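Local coordinates for ribosome inactivating type 1 protein (Iris hollandica, PDB 3MVG), which is a plant type 1 ribosome-inactivating protein, a member of the single-chain class that lacks a lectin chain, at residues T3-V8 / R53-G58; N59-L64 / T135-S140. All coordinates share one frame; numbering follows the deposited sequence. Where two conformers were deposited one is given.

Overall arrangement
The two contacts follow one another along the chain. The N-terminal strand 3-7 leads through helix 13-27 and the short strands after it to strand 49-55, which returns parallel to it; contact 1 (3-8 with 53-58) closes this first loop at the edge of a mixed sheet. The chain then turns at once into strand 61-67, antiparallel to 49-55, where contact 2 (59-64 with 135-140) opens. It closes some 70 residues later, when the end of helix 126-138 reaches the start of that strand. The loops are therefore in series, neither nested nor crossed, and their contact centres lie about 10 Å apart. Contact 1 joins strand to strand, contact 2 sheet to helix.

Contact 1 of 2, residues T3-V8 / R53-G58; sequences TVEFRV and RLFDWG
Arg-7 lays its guanidinium flat over the ring of Phe-55, the two planes only 4° apart, in a stacked cation-pi pair; the two residues are directly bridged in a parallel ladder, with their side chains on the same face of the sheet. Strand 3-7 is an edge strand, within this chain, of the mixed sheet in the N-terminal part of the ribosome-inactivating protein fold, and the end of strand 49-55 runs parallel beside it. Arg-7 CZ sits 3.6 Å from the centroid of the Phe-55 ring, over its centre, while the methylene carbon CD adds a CH-pi contact to the same face. Both side chains leave the sheet side by side.

On that face too, Glu-5 is gripped side-on by Arg-53. A single oxygen, Glu-5 OE2, takes Arg-53 NE at 2.7 Å through its anti lone pair. Arg-53 NH1 meets the same OE2 of Glu-5 at 2.8 Å from above the carboxylate plane. The carboxylate and guanidinium planes are 86° apart. This oxygen also lies at the edge of the Phe-55 ring. In Arg-53, chi1 (-172°) sets CG anti to the backbone N, and a bend at chi3 places NE. One face of its guanidinium takes the methyl CG2 of Thr-3, and a water joins Arg-53 NH2 to Thr-3 OG1, which also bonds the carbonyl of Ile-1.

The backbones are joined by four hydrogen bonds: Arg-53 N to Val-4 O, Phe-6 N to Arg-53 O, Phe-55 N to Phe-6 O and Val-8 N to Phe-55 O. Phe-6 and Leu-54 face the other side, where Phe-6 also meets Phe-19 of helix 13-27. Past the strand ends, Val-8 CG2 rests over the six-membered ring of Trp-57, 3.8 Å from its centroid.

Contact 2 of 2, residues N59-L64 / T135-S140; sequences NRPITL and TLHNWS
A strand-on-helix packing, in which the beginning of strand 61-67 meets the last turn of helix 126-138, joins the sheet to that helix in the ribosome-inactivating protein fold. Its centre is the imidazole of His-137. Arg-60 CB stands over the middle of that ring, 3.7 Å from the centroid and 9° off the normal, an almost vertical CH-pi contact. The arginine chain crosses the histidine at about a right angle, CG and CD staying near ND1 and CE1, and its guanidinium turns to Asp-56. NE pairs with that carboxylate in a salt bridge while CB covers the ring.

Two oxygens lie in the imidazole plane. Pro-61 O is 3.1 Å from His-137 CD2, a close C-H to carbonyl approach at the ring's edge. The side-chain oxygen of the following residue accepts a nearly straight hydrogen bond, His-137 ND1 to Asn-138 OD1 at 3.0 Å, with an angle of 174° at the hydrogen; ND1 lies above the carbonyl plane of Asn-138. In His-137, chi1 (-174°) puts CG anti to the backbone N, and the ND1 bond, in the ring plane, limits rotation about chi2.

Deeper in, Ile-62 presses its CG2 methyl against the helix backbone, 3.5 Å from His-137 N, and the same CG2 touches Leu-136 CB at 4.1 Å. Leu-136 continues inward to Tyr-76 of strand 72-78 and Leu-155 of helix 146-164, and the carbonyl of His-137 is bonded by Gln-79. The whole is helix-on-sheet packing of an alpha+beta fold, here between the start of strand 61-67 and the C-terminal turn of helix 126-138.

Contact 1 of 2, residues T3-V8 / R53-G58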
loop_
_atom_site.group_PDB
_atom_site.type_symbol
_atom_site.label_atom_id
_atom_site.label_comp_id
_atom_site.label_asym_id
_atom_site.label_seq_id
_atom_site.Cartn_x
_atom_site.Cartn_y
_atom_site.Cartn_z
ATOM N N THR A 3 -10.411 -15.171 -17.721
ATOM C CA THR A 3 -10.769 -15.320 -16.306
ATOM C C THR A 3 -9.560 -15.171 -15.397
ATOM O O THR A 3 -8.485 -15.717 -15.685
ATOM C CB THR A 3 -11.452 -16.684 -16.065
ATOM O OG1 THR A 3 -12.591 -16.787 -16.921
ATOM C CG2 THR A 3 -11.904 -16.849 -14.607
ATOM N N VAL A 4 -9.753 -14.404 -14.319
ATOM C CA VAL A 4 -8.778 -14.185 -13.247
ATOM C C VAL A 4 -9.391 -14.705 -11.944
ATOM O O VAL A 4 -10.517 -14.343 -11.606
ATOM C CB VAL A 4 -8.482 -12.679 -13.060
ATOM C CG1 VAL A 4 -7.471 -12.468 -11.940
ATOM C CG2 VAL A 4 -7.992 -12.055 -14.362
ATOM N N GLU A 5 -8.671 -15.556 -11.217
ATOM C CA GLU A 5 -9.233 -16.199 -10.021
ATOM C C GLU A 5 -8.625 -15.731 -8.701
ATOM O O GLU A 5 -7.464 -15.321 -8.649
ATOM C CB GLU A 5 -9.095 -17.723 -10.111
ATOM C CG GLU A 5 -9.787 -18.360 -11.303
ATOM C CD GLU A 5 -9.695 -19.874 -11.285
ATOM O OE1 GLU A 5 -8.597 -20.393 -10.999
ATOM O OE2 GLU A 5 -10.714 -20.540 -11.569
ATOM N N PHE A 6 -9.419 -15.820 -7.634
ATOM C CA PHE A 6 -8.956 -15.551 -6.274
ATOM C C PHE A 6 -9.706 -16.469 -5.317
ATOM O O PHE A 6 -10.928 -16.620 -5.421
ATOM C CB PHE A 6 -9.178 -14.090 -5.871
ATOM C CG PHE A 6 -8.773 -13.796 -4.454
ATOM C CD1 PHE A 6 -9.732 -13.702 -3.450
ATOM C CD2 PHE A 6 -7.432 -13.656 -4.109
ATOM C CE1 PHE A 6 -9.360 -13.453 -2.138
ATOM C CE2 PHE A 6 -7.061 -13.408 -2.785
ATOM C CZ PHE A 6 -8.032 -13.305 -1.811
ATOM N N ARG A 7 -8.967 -17.088 -4.394
ATOM C CA ARG A 7 -9.553 -17.958 -3.368
ATOM C C ARG A 7 -9.232 -17.434 -1.989
ATOM O O ARG A 7 -8.081 -17.087 -1.711
ATOM C CB ARG A 7 -9.033 -19.390 -3.488
ATOM C CG ARG A 7 -9.064 -19.910 -4.897
ATOM C CD ARG A 7 -9.300 -21.390 -4.924
ATOM N NE ARG A 7 -9.284 -21.877 -6.300
ATOM C CZ ARG A 7 -9.752 -23.058 -6.680
ATOM N NH1 ARG A 7 -10.266 -23.880 -5.777
ATOM N NH2 ARG A 7 -9.701 -23.413 -7.956
ATOM N N VAL A 8 -10.227 -17.390 -1.109
ATOM C CA VAL A 8 -9.966 -16.891 0.236
ATOM C C VAL A 8 -9.053 -17.795 1.073
ATOM O O VAL A 8 -8.266 -17.297 1.876
ATOM C CB VAL A 8 -11.251 -16.544 1.034
ATOM C CG1 VAL A 8 -11.995 -15.380 0.385
ATOM C CG2 VAL A 8 -12.167 -17.742 1.204
ATOM N N ARG A 53 -13.329 -15.055 -11.052
ATOM C CA ARG A 53 -13.891 -16.171 -10.313
ATOM C C ARG A 53 -13.371 -16.165 -8.887
ATOM O O ARG A 53 -12.156 -16.206 -8.656
ATOM C CB ARG A 53 -13.604 -17.501 -11.014
ATOM C CG ARG A 53 -14.336 -18.678 -10.363
ATOM C CD ARG A 53 -14.555 -19.871 -11.288
ATOM N NE ARG A 53 -13.357 -20.246 -12.035
ATOM C CZ ARG A 53 -13.271 -20.245 -13.363
ATOM N NH1 ARG A 53 -12.138 -20.600 -13.953
ATOM N NH2 ARG A 53 -14.313 -19.894 -14.106
ATOM N N LEU A 54 -14.297 -16.092 -7.938
ATOM C CA LEU A 54 -13.970 -15.963 -6.525
ATOM C C LEU A 54 -14.475 -17.164 -5.759
ATOM O O LEU A 54 -15.613 -17.580 -5.949
ATOM C CB LEU A 54 -14.630 -14.712 -5.954
ATOM C CG LEU A 54 -14.299 -13.375 -6.619
ATOM C CD1 LEU A 54 -15.164 -12.292 -6.021
ATOM C CD2 LEU A 54 -12.831 -13.052 -6.431
ATOM N N PHE A 55 -13.642 -17.684 -4.858
ATOM C CA PHE A 55 -13.948 -18.907 -4.098
ATOM C C PHE A 55 -14.032 -18.616 -2.608
ATOM O O PHE A 55 -13.141 -17.974 -2.045
ATOM C CB PHE A 55 -12.870 -19.968 -4.338
ATOM C CG PHE A 55 -12.816 -20.498 -5.750
ATOM C CD1 PHE A 55 -12.208 -19.773 -6.766
ATOM C CD2 PHE A 55 -13.339 -21.756 -6.055
ATOM C CE1 PHE A 55 -12.144 -20.271 -8.065
ATOM C CE2 PHE A 55 -13.273 -22.267 -7.358
ATOM C CZ PHE A 55 -12.679 -21.527 -8.359
ATOM N N ASP A 56 -15.101 -19.087 -1.969
ATOM C CA ASP A 56 -15.282 -18.908 -0.529
ATOM C C ASP A 56 -14.485 -19.933 0.287
ATOM O O ASP A 56 -13.664 -20.650 -0.277
ATOM C CB ASP A 56 -16.775 -18.885 -0.163
ATOM C CG ASP A 56 -17.449 -20.250 -0.248
ATOM O OD1 ASP A 56 -16.762 -21.284 -0.431
ATOM O OD2 ASP A 56 -18.692 -20.272 -0.130
ATOM N N TRP A 57 -14.703 -19.984 1.601
ATOM C CA TRP A 57 -13.906 -20.877 2.452
ATOM C C TRP A 57 -14.051 -22.349 2.072
ATOM O O TRP A 57 -13.127 -23.131 2.287
ATOM C CB TRP A 57 -14.210 -20.702 3.944
ATOM C CG TRP A 57 -13.870 -19.352 4.524
ATOM C CD1 TRP A 57 -14.747 -18.458 5.066
ATOM C CD2 TRP A 57 -12.570 -18.748 4.631
ATOM N NE1 TRP A 57 -14.083 -17.344 5.509
ATOM C CE2 TRP A 57 -12.747 -17.487 5.247
ATOM C CE3 TRP A 57 -11.277 -19.151 4.276
ATOM C CZ2 TRP A 57 -11.682 -16.620 5.500
ATOM C CZ3 TRP A 57 -10.216 -18.283 4.526
ATOM C CH2 TRP A 57 -10.429 -17.035 5.136
ATOM N N GLY A 58 -15.197 -22.719 1.508
ATOM C CA GLY A 58 -15.427 -24.093 1.053
ATOM C C GLY A 58 -15.160 -24.306 -0.427
ATOM O O GLY A 58 -15.583 -25.309 -1.002
HETATM O O HOH W 1 -14.481 -18.710 -16.570
#

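Contact 2 of 2, residues N59-L64 / T135-S140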
loop_
_atom_site.group_PDB
_atom_site.type_symbol
_atom_site.label_atom_id
_atom_site.label_comp_id
_atom_site.label_asym_id
_atom_site.label_seq_id
_atom_site.Cartn_x
_atom_site.Cartn_y
_atom_site.Cartn_z
ATOM N N ASN A 59 -14.442 -23.370 -1.049
ATOM C CA ASN A 59 -14.219 -23.374 -2.495
ATOM C C ASN A 59 -15.469 -23.412 -3.359
ATOM O O ASN A 59 -15.448 -23.936 -4.473
ATOM C CB ASN A 59 -13.223 -24.458 -2.919
ATOM C CG ASN A 59 -11.803 -24.067 -2.634
ATOM O OD1 ASN A 59 -11.455 -22.877 -2.648
ATOM N ND2 ASN A 59 -10.966 -25.054 -2.369
ATOM N N ARG A 60 -16.557 -22.846 -2.843
ATOM C CA ARG A 60 -17.739 -22.608 -3.657
ATOM C C ARG A 60 -17.522 -21.303 -4.409
ATOM O O ARG A 60 -17.273 -20.268 -3.784
ATOM C CB ARG A 60 -18.988 -22.519 -2.787
ATOM C CG ARG A 60 -19.334 -23.817 -2.070
ATOM C CD ARG A 60 -20.333 -23.575 -0.953
ATOM N NE ARG A 60 -19.732 -22.827 0.145
ATOM C CZ ARG A 60 -19.247 -23.384 1.249
ATOM N NH1 ARG A 60 -19.296 -24.699 1.413
ATOM N NH2 ARG A 60 -18.716 -22.625 2.191
ATOM N N PRO A 61 -17.591 -21.346 -5.751
ATOM C CA PRO A 61 -17.283 -20.156 -6.527
ATOM C C PRO A 61 -18.486 -19.342 -6.979
ATOM O O PRO A 61 -19.598 -19.859 -7.102
ATOM C CB PRO A 61 -16.608 -20.736 -7.762
ATOM C CG PRO A 61 -17.347 -22.038 -7.991
ATOM C CD PRO A 61 -17.772 -22.533 -6.618
ATOM N N ILE A 62 -18.260 -18.046 -7.186
ATOM C CA ILE A 62 -19.130 -17.194 -8.011
ATOM C C ILE A 62 -18.224 -16.416 -8.956
ATOM O O ILE A 62 -17.080 -16.124 -8.595
ATOM C CB ILE A 62 -20.044 -16.228 -7.185
ATOM C CG1 ILE A 62 -19.237 -15.154 -6.446
ATOM C CG2 ILE A 62 -20.930 -17.007 -6.241
ATOM C CD1 ILE A 62 -19.125 -13.853 -7.201
ATOM N N THR A 63 -18.715 -16.106 -10.160
ATOM C CA THR A 63 -17.922 -15.397 -11.147
ATOM C C THR A 63 -18.492 -14.018 -11.377
ATOM O O THR A 63 -19.609 -13.896 -11.880
ATOM C CB THR A 63 -17.852 -16.165 -12.470
ATOM O OG1 THR A 63 -17.311 -17.469 -12.220
ATOM C CG2 THR A 63 -16.964 -15.434 -13.489
ATOM N N LEU A 64 -17.730 -12.992 -11.019
ATOM C CA LEU A 64 -18.108 -11.631 -11.367
ATOM C C LEU A 64 -17.796 -11.375 -12.832
ATOM O O LEU A 64 -16.785 -11.861 -13.354
ATOM C CB LEU A 64 -17.333 -10.623 -10.528
ATOM C CG LEU A 64 -17.459 -10.688 -9.008
ATOM C CD1 LEU A 64 -16.535 -9.657 -8.381
ATOM C CD2 LEU A 64 -18.899 -10.451 -8.578
ATOM N N THR A 135 -22.849 -15.883 0.085
ATOM C CA THR A 135 -24.197 -15.334 -0.001
ATOM C C THR A 135 -24.684 -15.320 -1.444
ATOM O O THR A 135 -25.790 -15.787 -1.736
ATOM C CB THR A 135 -24.261 -13.933 0.621
ATOM O OG1 THR A 135 -23.891 -14.021 2.002
ATOM C CG2 THR A 135 -25.667 -13.359 0.536
ATOM N N LEU A 136 -23.854 -14.835 -2.362
ATOM C CA LEU A 136 -24.220 -14.845 -3.763
ATOM C C LEU A 136 -24.291 -16.266 -4.302
ATOM O O LEU A 136 -25.154 -16.579 -5.123
ATOM C CB LEU A 136 -23.250 -14.007 -4.591
ATOM C CG LEU A 136 -23.265 -12.497 -4.309
ATOM C CD1 LEU A 136 -22.450 -11.775 -5.365
ATOM C CD2 LEU A 136 -24.690 -11.921 -4.261
ATOM N N HIS A 137 -23.411 -17.147 -3.824
ATOM C CA HIS A 137 -23.443 -18.540 -4.270
ATOM C C HIS A 137 -24.798 -19.185 -3.991
ATOM O O HIS A 137 -25.329 -19.911 -4.834
ATOM C CB HIS A 137 -22.336 -19.360 -3.607
ATOM C CG HIS A 137 -22.239 -20.755 -4.135
ATOM N ND1 HIS A 137 -22.921 -21.811 -3.569
ATOM C CD2 HIS A 137 -21.575 -21.260 -5.201
ATOM C CE1 HIS A 137 -22.658 -22.913 -4.252
ATOM N NE2 HIS A 137 -21.845 -22.606 -5.246
ATOM N N ASN A 138 -25.351 -18.895 -2.819
ATOM C CA ASN A 138 -26.561 -19.553 -2.339
ATOM C C ASN A 138 -27.870 -18.850 -2.669
ATOM O O ASN A 138 -28.925 -19.481 -2.632
ATOM C CB ASN A 138 -26.454 -19.784 -0.834
ATOM C CG ASN A 138 -25.308 -20.706 -0.470
ATOM O OD1 ASN A 138 -24.871 -21.529 -1.279
ATOM N ND2 ASN A 138 -24.808 -20.570 0.752
ATOM N N TRP A 139 -27.820 -17.558 -2.985
ATOM C CA TRP A 139 -29.050 -16.789 -3.214
ATOM C C TRP A 139 -29.721 -17.132 -4.532
ATOM O O TRP A 139 -29.065 -17.334 -5.553
ATOM C CB TRP A 139 -28.759 -15.285 -3.157
ATOM C CG TRP A 139 -29.983 -14.387 -3.290
ATOM C CD1 TRP A 139 -30.766 -13.917 -2.276
ATOM C CD2 TRP A 139 -30.535 -13.859 -4.504
ATOM N NE1 TRP A 139 -31.770 -13.119 -2.781
ATOM C CE2 TRP A 139 -31.647 -13.065 -4.144
ATOM C CE3 TRP A 139 -30.179 -13.952 -5.859
ATOM C CZ2 TRP A 139 -32.410 -12.379 -5.090
ATOM C CZ3 TRP A 139 -30.930 -13.263 -6.797
ATOM C CH2 TRP A 139 -32.040 -12.494 -6.408
ATOM N N SER A 140 -31.047 -17.205 -4.498
ATOM C CA SER A 140 -31.818 -17.277 -5.728
ATOM C C SER A 140 -33.135 -16.535 -5.568
ATOM O O SER A 140 -33.701 -16.488 -4.476
ATOM C CB SER A 140 -32.056 -18.728 -6.153
ATOM O OG SER A 140 -32.785 -19.417 -5.166
#